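PDB 7BYS: galactan 1,3-beta-galactosidase from Phanerochaete chrysosporium, which probably hydrolyses beta-1,3-linked galactan from the chain end to release galactose units, acting as a family 43 exo-beta-1,3-galactanase with an attached carbohydrate-binding module. Local coordinates for residues F162-L167 with P189-H194; G250-Y255 with G297-A302; Y273-S278 with P282-A287. All coordinates share one frame; numbering follows the deposited sequence.

Contact 1 of 3, residues F162-L167 with P189-H194; sequences FKISRL and PGIVKH
Pro189, at the start of strand 189-194, sets the CB-CG side of its ring against the rim of the Phe162 ring. Pro189 CB lies 3.5 Å from Phe162 CZ and 3.6 Å from Phe162 CE1, while Pro189 CG, in the plane of the aromatic ring, is 3.8 Å from Phe162 CE1. The proline therefore meets the C-H edge of the phenylalanine and not its face. Phe162 turns its CG away from the backbone N (chi1 -175°), and this torsion points the ring at strand 189-194, where, together with the proline ring, it bridges the 9.2 Å between the CA atoms of Phe162 and Pro189. An alanine in place of Phe162 is likely to open a gap beside Pro189, whose side chain comes within about 4 Å of that of Asp137, a galactose-binding residue.

Further along, Ile191 reaches out to meet Ile164 tip to tip, with Ile191 CD1 and Ile164 CD1 4.1 Å apart. Both isoleucines have an extended second torsion (170° in Ile191, 176° in Ile164), which pushes the delta methyls to the front. Leu153 of strand 150-156 packs against both, and Leu200 of strand 197-204 touches Phe162, Pro189 and Ile191 alike. Beyond the apolar patch, Lys193 forms salt bridges with Asp143 and Asp144, in the loop that follows strand 138-142 of the blade that also holds strand 161-167, and His194 stacks on Phe277, just past the end of strand 269-276.

In the five-bladed propeller of family 43 enzymes, the two strands belong to successive blades. No hydrogen bond crosses between these segments: four buried side chains join the blades by shape and exclusion of water, through methyl, ring-edge and methylene contacts that impose little directional constraint.

Contact 2 of 3, residues G250-Y255 with G297-A302; sequences GSNAIY and GTYSVA
Gly250 and Gly297 bring two turns together at the surface, their CA atoms 3.9 Å apart. The direct backbone contact is a CA-H...O interaction, with Gly250 CA 3.5 Å from Gly297 O and an angle of 145° at the hydrogen. Both residues have positive phi, which favours glycine, and the closeness adds a second reason: a beta-carbon on Gly250 would fall only 2.2 Å from Gly297 O.

Water supplies the hydrogen bonding that the two segments do not make directly. Gly297 O accepts from two water molecules, each of which is in turn a receiver of an N-H from the other segment. The first water bridges Ser251 N (2.9 Å) to Gly297 O (2.8 Å); the second bridges Asn252 ND2 (2.9 Å) to Gly297 O (3.0 Å). One carbonyl thus gathers a backbone amide and a side-chain amide through separate solvent links.

The remaining contact sets an amide beside an aromatic ring. Asn252 ND2 stands at the edge of the Tyr299 ring, near its plane and not over its face, 4.0 Å from Tyr299 CE1; the amide and ring planes are 74° apart. Tyr299 CG lies between the backbone N and the carbonyl carbon (chi1 66°), a pose that turns the ring toward Asn252. The other polar ends turn elsewhere: Asn252 OD1 accepts from Phe277 N, and Tyr299 OH lies against Asp276 OD2, too close to be trusted as modelled, Asp276 having two conformers.

Gly297 and Thr298 together face Asn293 in a G1 beta bulge of the small hairpin 290-293/298-301. That hairpin packs beside the blade formed by strands 242-249, 252-259, 269-276 and 283-284, with Ile254 resting on Trp290 and Val292, and Tyr299 on Pro274 of strand 269-276.

Contact 3 of 3, residues Y273-S278 with P282-A287; sequences YPLDFS and PQIVHA
Phe277 lays one face of its ring over Pro282, whose CB is 3.8 Å from the centroid of the Phe277 ring and only 15° off its normal, a CH-pi contact beside the short connection between the strands. Leu275 CG comes alongside the same proline. At the far end Tyr273, with CG anti to its carbonyl carbon (chi1 -70°), runs beside His286, their ring planes inclined by 57°. Ala287 O lies in the plane of the tyrosine ring, 3.3 Å from Tyr273 CE1, while Ile284 CG2 packs 3.6 Å from Tyr273 CD2.

Between these aromatic ends the backbone pairs antiparallel. Asp276 and Gln283 form a hydrogen-bonded pair, Asp276 N giving to Gln283 O (2.9 Å) and Gln283 N to Asp276 O (3.0 Å). A third, nearly straight bond runs from Val285 N to Pro274 O (2.9 Å). In the Asp276 conformer described here, OD1 accepts from Ser278 N (2.8 Å), an Asx turn, and from Ser278 OG, the two donors approaching from opposite faces of the carboxylate plane; its OD2 faces Tyr299 OH of strand 298-301, too closely for that bond to be taken at face value.

The hairpin forms the outer part of a four-stranded propeller blade. Strand 269-276 is bonded on its other flank to strand 252-259, strand 283-284 is the outermost, and Trp215 of strand 214-218 covers Pro282 and Gln283 from the preceding blade.

Contact 1 is buried throughout and purely apolar, joining strands of two successive blades without a shared backbone bond. Contact 3, partly buried, is the opposite case: neighbouring strands of one blade held by main-chain pairing, with aromatic and proline packing at its two ends. Contact 2 lies at the surface, where water carries the polar links between a turn of that same blade and the small hairpin 290-293/298-301. Contacts 2 and 3 hold adjacent strands, 252-259 and 269-276, with centres about 8 Å apart, and contact 3 is nested in the loop that contact 2 closes. His194, at the end of 189-194, touches both, although the centres of contacts 2 and 3 lie about 21 and 20 Å from that of contact 1.

Contact 1 of 3, residues F162-L167 with P189-H194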
loop_
_atom_site.group_PDB
_atom_site.type_symbol
_atom_site.label_atom_id
_atom_site.label_comp_id
_atom_site.label_asym_id
_atom_site.label_seq_id
_atom_site.Cartn_x
_atom_site.Cartn_y
_atom_site.Cartn_z
ATOM N N PHE A 162 -7.740 14.550 -14.475
ATOM C CA PHE A 162 -6.929 14.653 -13.272
ATOM C C PHE A 162 -6.444 16.084 -13.090
ATOM O O PHE A 162 -5.871 16.675 -14.014
ATOM C CB PHE A 162 -5.717 13.723 -13.341
ATOM C CG PHE A 162 -4.930 13.728 -12.078
ATOM C CD1 PHE A 162 -5.399 13.043 -10.968
ATOM C CD2 PHE A 162 -3.763 14.465 -11.971
ATOM C CE1 PHE A 162 -4.691 13.076 -9.772
ATOM C CE2 PHE A 162 -3.060 14.511 -10.782
ATOM C CZ PHE A 162 -3.525 13.822 -9.689
ATOM N N LYS A 163 -6.633 16.626 -11.892
ATOM C CA LYS A 163 -6.382 18.031 -11.635
ATOM C C LYS A 163 -5.395 18.233 -10.494
ATOM O O LYS A 163 -5.373 17.471 -9.516
ATOM C CB LYS A 163 -7.681 18.753 -11.305
ATOM C CG LYS A 163 -8.602 18.856 -12.505
ATOM C CD LYS A 163 -9.950 19.462 -12.164
ATOM C CE LYS A 163 -10.831 19.496 -13.413
ATOM N NZ LYS A 163 -12.258 19.746 -13.050
ATOM N N ILE A 164 -4.609 19.297 -10.615
ATOM C CA ILE A 164 -3.797 19.825 -9.531
ATOM C C ILE A 164 -4.207 21.273 -9.345
ATOM O O ILE A 164 -4.236 22.036 -10.319
ATOM C CB ILE A 164 -2.302 19.741 -9.863
ATOM C CG1 ILE A 164 -1.915 18.275 -10.109
ATOM C CG2 ILE A 164 -1.488 20.352 -8.738
ATOM C CD1 ILE A 164 -0.475 18.089 -10.543
ATOM N N SER A 165 -4.555 21.648 -8.119
ATOM C CA SER A 165 -5.021 23.004 -7.874
ATOM C C SER A 165 -4.411 23.526 -6.588
ATOM O O SER A 165 -4.229 22.768 -5.636
ATOM C CB SER A 165 -6.542 23.039 -7.780
ATOM O OG SER A 165 -7.120 22.659 -9.021
ATOM N N ARG A 166 -4.103 24.818 -6.561
ATOM C CA ARG A 166 -3.437 25.431 -5.422
ATOM C C ARG A 166 -4.432 25.787 -4.320
ATOM O O ARG A 166 -5.547 26.252 -4.588
ATOM C CB ARG A 166 -2.699 26.685 -5.895
ATOM C CG ARG A 166 -1.886 27.390 -4.821
ATOM C CD ARG A 166 -0.878 28.375 -5.420
ATOM N NE ARG A 166 -1.483 29.241 -6.430
ATOM C CZ ARG A 166 -2.029 30.430 -6.193
ATOM N NH1 ARG A 166 -2.556 31.118 -7.198
ATOM N NH2 ARG A 166 -2.056 30.935 -4.963
ATOM N N LEU A 167 -4.031 25.549 -3.069
ATOM C CA LEU A 167 -4.819 25.931 -1.902
ATOM C C LEU A 167 -4.488 27.354 -1.482
ATOM O O LEU A 167 -3.385 27.850 -1.732
ATOM C CB LEU A 167 -4.504 25.016 -0.718
ATOM C CG LEU A 167 -4.670 23.514 -0.953
ATOM C CD1 LEU A 167 -4.505 22.771 0.356
ATOM C CD2 LEU A 167 -6.008 23.223 -1.597
ATOM N N PRO A 189 -3.508 9.563 -6.251
ATOM C CA PRO A 189 -2.294 10.330 -6.535
ATOM C C PRO A 189 -1.433 10.555 -5.301
ATOM O O PRO A 189 -1.899 10.541 -4.162
ATOM C CB PRO A 189 -2.845 11.680 -7.014
ATOM C CG PRO A 189 -4.129 11.833 -6.239
ATOM C CD PRO A 189 -4.703 10.432 -6.203
ATOM N N GLY A 190 -0.154 10.807 -5.568
ATOM C CA GLY A 190 0.724 11.454 -4.608
ATOM C C GLY A 190 1.867 12.108 -5.347
ATOM O O GLY A 190 2.219 11.686 -6.453
ATOM N N ILE A 191 2.453 13.151 -4.745
ATOM C CA ILE A 191 3.628 13.805 -5.318
ATOM C C ILE A 191 4.760 13.807 -4.304
ATOM O O ILE A 191 4.555 14.084 -3.116
ATOM C CB ILE A 191 3.358 15.234 -5.843
ATOM C CG1 ILE A 191 2.558 15.165 -7.152
ATOM C CG2 ILE A 191 4.680 16.031 -6.000
ATOM C CD1 ILE A 191 2.026 16.520 -7.646
ATOM N N VAL A 192 5.955 13.482 -4.783
ATOM C CA VAL A 192 7.164 13.587 -3.987
ATOM C C VAL A 192 8.199 14.357 -4.797
ATOM O O VAL A 192 8.309 14.182 -6.018
ATOM C CB VAL A 192 7.661 12.191 -3.550
ATOM C CG1 VAL A 192 8.050 11.352 -4.750
ATOM C CG2 VAL A 192 8.813 12.319 -2.560
ATOM N N LYS A 193 8.939 15.233 -4.123
ATOM C CA LYS A 193 10.008 15.942 -4.798
ATOM C C LYS A 193 11.275 15.106 -4.814
ATOM O O LYS A 193 11.533 14.290 -3.921
ATOM C CB LYS A 193 10.310 17.264 -4.110
ATOM C CG LYS A 193 9.221 18.264 -4.287
ATOM C CD LYS A 193 9.681 19.639 -3.820
ATOM C CE LYS A 193 10.372 20.398 -4.939
ATOM N NZ LYS A 193 10.422 21.864 -4.666
ATOM N N HIS A 194 12.072 15.322 -5.848
ATOM C CA HIS A 194 13.363 14.660 -5.972
ATOM C C HIS A 194 14.258 15.595 -6.763
ATOM O O HIS A 194 13.965 15.881 -7.925
ATOM C CB HIS A 194 13.204 13.327 -6.699
ATOM C CG HIS A 194 14.499 12.701 -7.104
ATOM N ND1 HIS A 194 15.294 12.001 -6.223
ATOM C CD2 HIS A 194 15.136 12.664 -8.298
ATOM C CE1 HIS A 194 16.370 11.565 -6.856
ATOM N NE2 HIS A 194 16.298 11.954 -8.117
#

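Contact 2 of 3, residues G250-Y255 with G297-A302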
loop_
_atom_site.group_PDB
_atom_site.type_symbol
_atom_site.label_atom_id
_atom_site.label_comp_id
_atom_site.label_asym_id
_atom_site.label_seq_id
_atom_site.Cartn_x
_atom_site.Cartn_y
_atom_site.Cartn_z
ATOM N N GLY A 250 15.794 10.363 1.639
ATOM C CA GLY A 250 17.112 10.650 1.089
ATOM C C GLY A 250 16.999 11.005 -0.377
ATOM O O GLY A 250 16.137 11.792 -0.781
ATOM N N SER A 251 17.856 10.409 -1.200
ATOM C CA SER A 251 17.777 10.634 -2.635
ATOM C C SER A 251 16.743 9.747 -3.311
ATOM O O SER A 251 16.642 9.759 -4.541
ATOM C CB SER A 251 19.143 10.448 -3.293
ATOM O OG SER A 251 19.682 9.184 -2.979
ATOM N N ASN A 252 15.970 8.992 -2.534
ATOM C CA ASN A 252 14.914 8.147 -3.076
ATOM C C ASN A 252 13.587 8.455 -2.385
ATOM O O ASN A 252 13.341 9.591 -1.973
ATOM C CB ASN A 252 15.321 6.674 -2.970
ATOM C CG ASN A 252 16.646 6.384 -3.677
ATOM O OD1 ASN A 252 16.732 6.427 -4.902
ATOM N ND2 ASN A 252 17.688 6.111 -2.894
ATOM N N ALA A 253 12.722 7.457 -2.270
ATOM C CA ALA A 253 11.421 7.638 -1.649
ATOM C C ALA A 253 10.922 6.265 -1.226
ATOM O O ALA A 253 11.536 5.237 -1.526
ATOM C CB ALA A 253 10.440 8.298 -2.628
ATOM N N ILE A 254 9.794 6.259 -0.518
ATOM C CA ILE A 254 9.091 5.029 -0.179
ATOM C C ILE A 254 7.734 5.068 -0.861
ATOM O O ILE A 254 6.958 6.017 -0.668
ATOM C CB ILE A 254 8.907 4.873 1.331
ATOM C CG1 ILE A 254 10.268 4.886 2.025
ATOM C CG2 ILE A 254 8.135 3.583 1.624
ATOM C CD1 ILE A 254 10.172 4.889 3.518
ATOM N N TYR A 255 7.449 4.038 -1.652
ATOM C CA TYR A 255 6.111 3.807 -2.166
ATOM C C TYR A 255 5.280 3.162 -1.065
ATOM O O TYR A 255 5.626 2.077 -0.575
ATOM C CB TYR A 255 6.190 2.867 -3.365
ATOM C CG TYR A 255 4.843 2.346 -3.787
ATOM C CD1 TYR A 255 4.026 3.106 -4.608
ATOM C CD2 TYR A 255 4.378 1.100 -3.362
ATOM C CE1 TYR A 255 2.781 2.659 -5.007
ATOM C CE2 TYR A 255 3.120 0.640 -3.739
ATOM C CZ TYR A 255 2.329 1.424 -4.566
ATOM O OH TYR A 255 1.084 0.983 -4.956
ATOM N N GLY A 297 18.051 8.527 5.660
ATOM C CA GLY A 297 17.482 8.575 4.326
ATOM C C GLY A 297 17.855 7.380 3.476
ATOM O O GLY A 297 18.064 7.526 2.266
ATOM N N THR A 298 17.976 6.199 4.088
ATOM C CA THR A 298 18.483 5.017 3.413
ATOM C C THR A 298 17.551 3.838 3.644
ATOM O O THR A 298 16.701 3.841 4.536
ATOM C CB THR A 298 19.900 4.652 3.889
ATOM O OG1 THR A 298 19.871 4.328 5.287
ATOM C CG2 THR A 298 20.863 5.810 3.634
ATOM N N TYR A 299 17.715 2.827 2.807
ATOM C CA TYR A 299 17.025 1.561 2.972
ATOM C C TYR A 299 18.021 0.449 2.694
ATOM O O TYR A 299 19.032 0.652 2.014
ATOM C CB TYR A 299 15.804 1.443 2.041
ATOM C CG TYR A 299 16.145 1.394 0.564
ATOM C CD1 TYR A 299 16.260 2.560 -0.193
ATOM C CD2 TYR A 299 16.358 0.178 -0.072
ATOM C CE1 TYR A 299 16.572 2.509 -1.542
ATOM C CE2 TYR A 299 16.671 0.118 -1.415
ATOM C CZ TYR A 299 16.778 1.284 -2.146
ATOM O OH TYR A 299 17.088 1.217 -3.491
ATOM N N SER A 300 17.720 -0.738 3.218
ATOM C CA SER A 300 18.553 -1.917 3.003
ATOM C C SER A 300 17.665 -3.126 2.753
ATOM O O SER A 300 16.802 -3.450 3.571
ATOM C CB SER A 300 19.460 -2.189 4.205
ATOM O OG SER A 300 20.297 -3.302 3.946
ATOM N N VAL A 301 17.893 -3.800 1.636
ATOM C CA VAL A 301 17.105 -4.968 1.249
ATOM C C VAL A 301 17.722 -6.215 1.867
ATOM O O VAL A 301 18.922 -6.460 1.712
ATOM C CB VAL A 301 17.041 -5.090 -0.281
ATOM C CG1 VAL A 301 16.286 -6.346 -0.684
ATOM C CG2 VAL A 301 16.376 -3.856 -0.874
ATOM N N ALA A 302 16.902 -7.009 2.552
ATOM C CA ALA A 302 17.398 -8.229 3.176
ATOM C C ALA A 302 17.691 -9.280 2.115
ATOM O O ALA A 302 16.957 -9.415 1.135
ATOM C CB ALA A 302 16.365 -8.780 4.154
HETATM O O HOH W 1 19.665 8.580 0.169
HETATM O O HOH W 2 17.149 5.964 -0.086
#

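Contact 3 of 3, residues Y273-S278 with P282-A287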
loop_
_atom_site.group_PDB
_atom_site.type_symbol
_atom_site.label_atom_id
_atom_site.label_comp_id
_atom_site.label_asym_id
_atom_site.label_seq_id
_atom_site.Cartn_x
_atom_site.Cartn_y
_atom_site.Cartn_z
ATOM N N TYR A 273 7.384 -0.336 -0.409
ATOM C CA TYR A 273 8.635 -0.714 -1.046
ATOM C C TYR A 273 9.492 0.524 -1.259
ATOM O O TYR A 273 8.964 1.632 -1.420
ATOM C CB TYR A 273 8.379 -1.332 -2.424
ATOM C CG TYR A 273 7.736 -2.692 -2.419
ATOM C CD1 TYR A 273 8.303 -3.753 -1.727
ATOM C CD2 TYR A 273 6.554 -2.924 -3.125
ATOM C CE1 TYR A 273 7.715 -5.021 -1.745
ATOM C CE2 TYR A 273 5.966 -4.179 -3.154
ATOM C CZ TYR A 273 6.536 -5.219 -2.452
ATOM O OH TYR A 273 5.921 -6.460 -2.487
ATOM N N PRO A 274 10.811 0.364 -1.302
ATOM C CA PRO A 274 11.656 1.475 -1.748
ATOM C C PRO A 274 11.272 1.887 -3.162
ATOM O O PRO A 274 10.953 1.054 -4.011
ATOM C CB PRO A 274 13.078 0.889 -1.704
ATOM C CG PRO A 274 12.977 -0.332 -0.794
ATOM C CD PRO A 274 11.586 -0.861 -1.050
ATOM N N LEU A 275 11.293 3.182 -3.404
ATOM C CA LEU A 275 11.096 3.739 -4.735
ATOM C C LEU A 275 12.454 4.315 -5.101
ATOM O O LEU A 275 12.853 5.363 -4.582
ATOM C CB LEU A 275 10.015 4.811 -4.705
ATOM C CG LEU A 275 9.333 5.223 -6.007
ATOM C CD1 LEU A 275 8.706 4.027 -6.730
ATOM C CD2 LEU A 275 8.259 6.274 -5.709
ATOM N N ASP A 276 13.181 3.604 -5.952
ATOM C CA ASP A 276 14.562 3.940 -6.247
ATOM C C ASP A 276 14.644 4.837 -7.473
ATOM O O ASP A 276 14.076 4.520 -8.524
ATOM C CB ASP A 276 15.383 2.668 -6.451
ATOM C CG ASP A 276 16.865 2.926 -6.356
ATOM O OD1 ASP A 276 17.386 3.613 -7.252
ATOM O OD2 ASP A 276 17.502 2.471 -5.379
ATOM N N PHE A 277 15.347 5.957 -7.326
ATOM C CA PHE A 277 15.495 6.957 -8.375
ATOM C C PHE A 277 16.856 6.909 -9.057
ATOM O O PHE A 277 17.137 7.773 -9.897
ATOM C CB PHE A 277 15.326 8.364 -7.788
ATOM C CG PHE A 277 13.895 8.770 -7.546
ATOM C CD1 PHE A 277 13.184 8.255 -6.473
ATOM C CD2 PHE A 277 13.272 9.696 -8.379
ATOM C CE1 PHE A 277 11.873 8.639 -6.237
ATOM C CE2 PHE A 277 11.961 10.082 -8.147
ATOM C CZ PHE A 277 11.265 9.558 -7.073
ATOM N N SER A 278 17.703 5.937 -8.713
ATOM C CA SER A 278 19.082 5.931 -9.193
ATOM C C SER A 278 19.198 5.954 -10.713
ATOM O O SER A 278 20.243 6.359 -11.232
ATOM C CB SER A 278 19.827 4.720 -8.641
ATOM O OG SER A 278 19.208 3.522 -9.081
ATOM N N PRO A 282 11.830 6.725 -11.313
ATOM C CA PRO A 282 11.537 5.958 -10.097
ATOM C C PRO A 282 11.017 4.570 -10.440
ATOM O O PRO A 282 10.266 4.388 -11.398
ATOM C CB PRO A 282 10.469 6.799 -9.388
ATOM C CG PRO A 282 9.838 7.615 -10.479
ATOM C CD PRO A 282 10.931 7.882 -11.480
ATOM N N GLN A 283 11.450 3.583 -9.663
ATOM C CA GLN A 283 11.032 2.198 -9.849
ATOM C C GLN A 283 10.896 1.550 -8.485
ATOM O O GLN A 283 11.763 1.722 -7.628
ATOM C CB GLN A 283 12.058 1.399 -10.665
ATOM C CG GLN A 283 12.053 1.668 -12.165
ATOM C CD GLN A 283 10.714 1.380 -12.816
ATOM O OE1 GLN A 283 10.332 0.224 -13.015
ATOM N NE2 GLN A 283 9.989 2.438 -13.144
ATOM N N ILE A 284 9.794 0.825 -8.277
ATOM C CA ILE A 284 9.651 0.042 -7.059
ATOM C C ILE A 284 10.756 -1.002 -7.016
ATOM O O ILE A 284 11.024 -1.686 -8.013
ATOM C CB ILE A 284 8.259 -0.612 -7.018
ATOM C CG1 ILE A 284 7.195 0.408 -6.609
ATOM C CG2 ILE A 284 8.268 -1.832 -6.091
ATOM C CD1 ILE A 284 5.771 -0.138 -6.645
ATOM N N VAL A 285 11.421 -1.107 -5.873
ATOM C CA VAL A 285 12.333 -2.207 -5.590
ATOM C C VAL A 285 11.503 -3.284 -4.905
ATOM O O VAL A 285 11.016 -3.085 -3.788
ATOM C CB VAL A 285 13.468 -1.744 -4.674
ATOM C CG1 VAL A 285 14.422 -2.906 -4.358
ATOM C CG2 VAL A 285 14.210 -0.573 -5.306
ATOM N N HIS A 286 11.303 -4.413 -5.578
ATOM C CA HIS A 286 10.471 -5.474 -5.013
ATOM C C HIS A 286 11.278 -6.243 -3.976
ATOM O O HIS A 286 11.971 -7.218 -4.288
ATOM C CB HIS A 286 9.947 -6.400 -6.098
ATOM C CG HIS A 286 9.051 -7.469 -5.570
ATOM N ND1 HIS A 286 9.424 -8.798 -5.529
ATOM C CD2 HIS A 286 7.822 -7.401 -5.008
ATOM C CE1 HIS A 286 8.445 -9.506 -4.998
ATOM N NE2 HIS A 286 7.462 -8.686 -4.675
ATOM N N ALA A 287 11.170 -5.802 -2.729
ATOM C CA ALA A 287 11.920 -6.350 -1.603
ATOM C C ALA A 287 10.918 -6.935 -0.623
ATOM O O ALA A 287 10.194 -6.189 0.047
ATOM C CB ALA A 287 12.733 -5.257 -0.910
#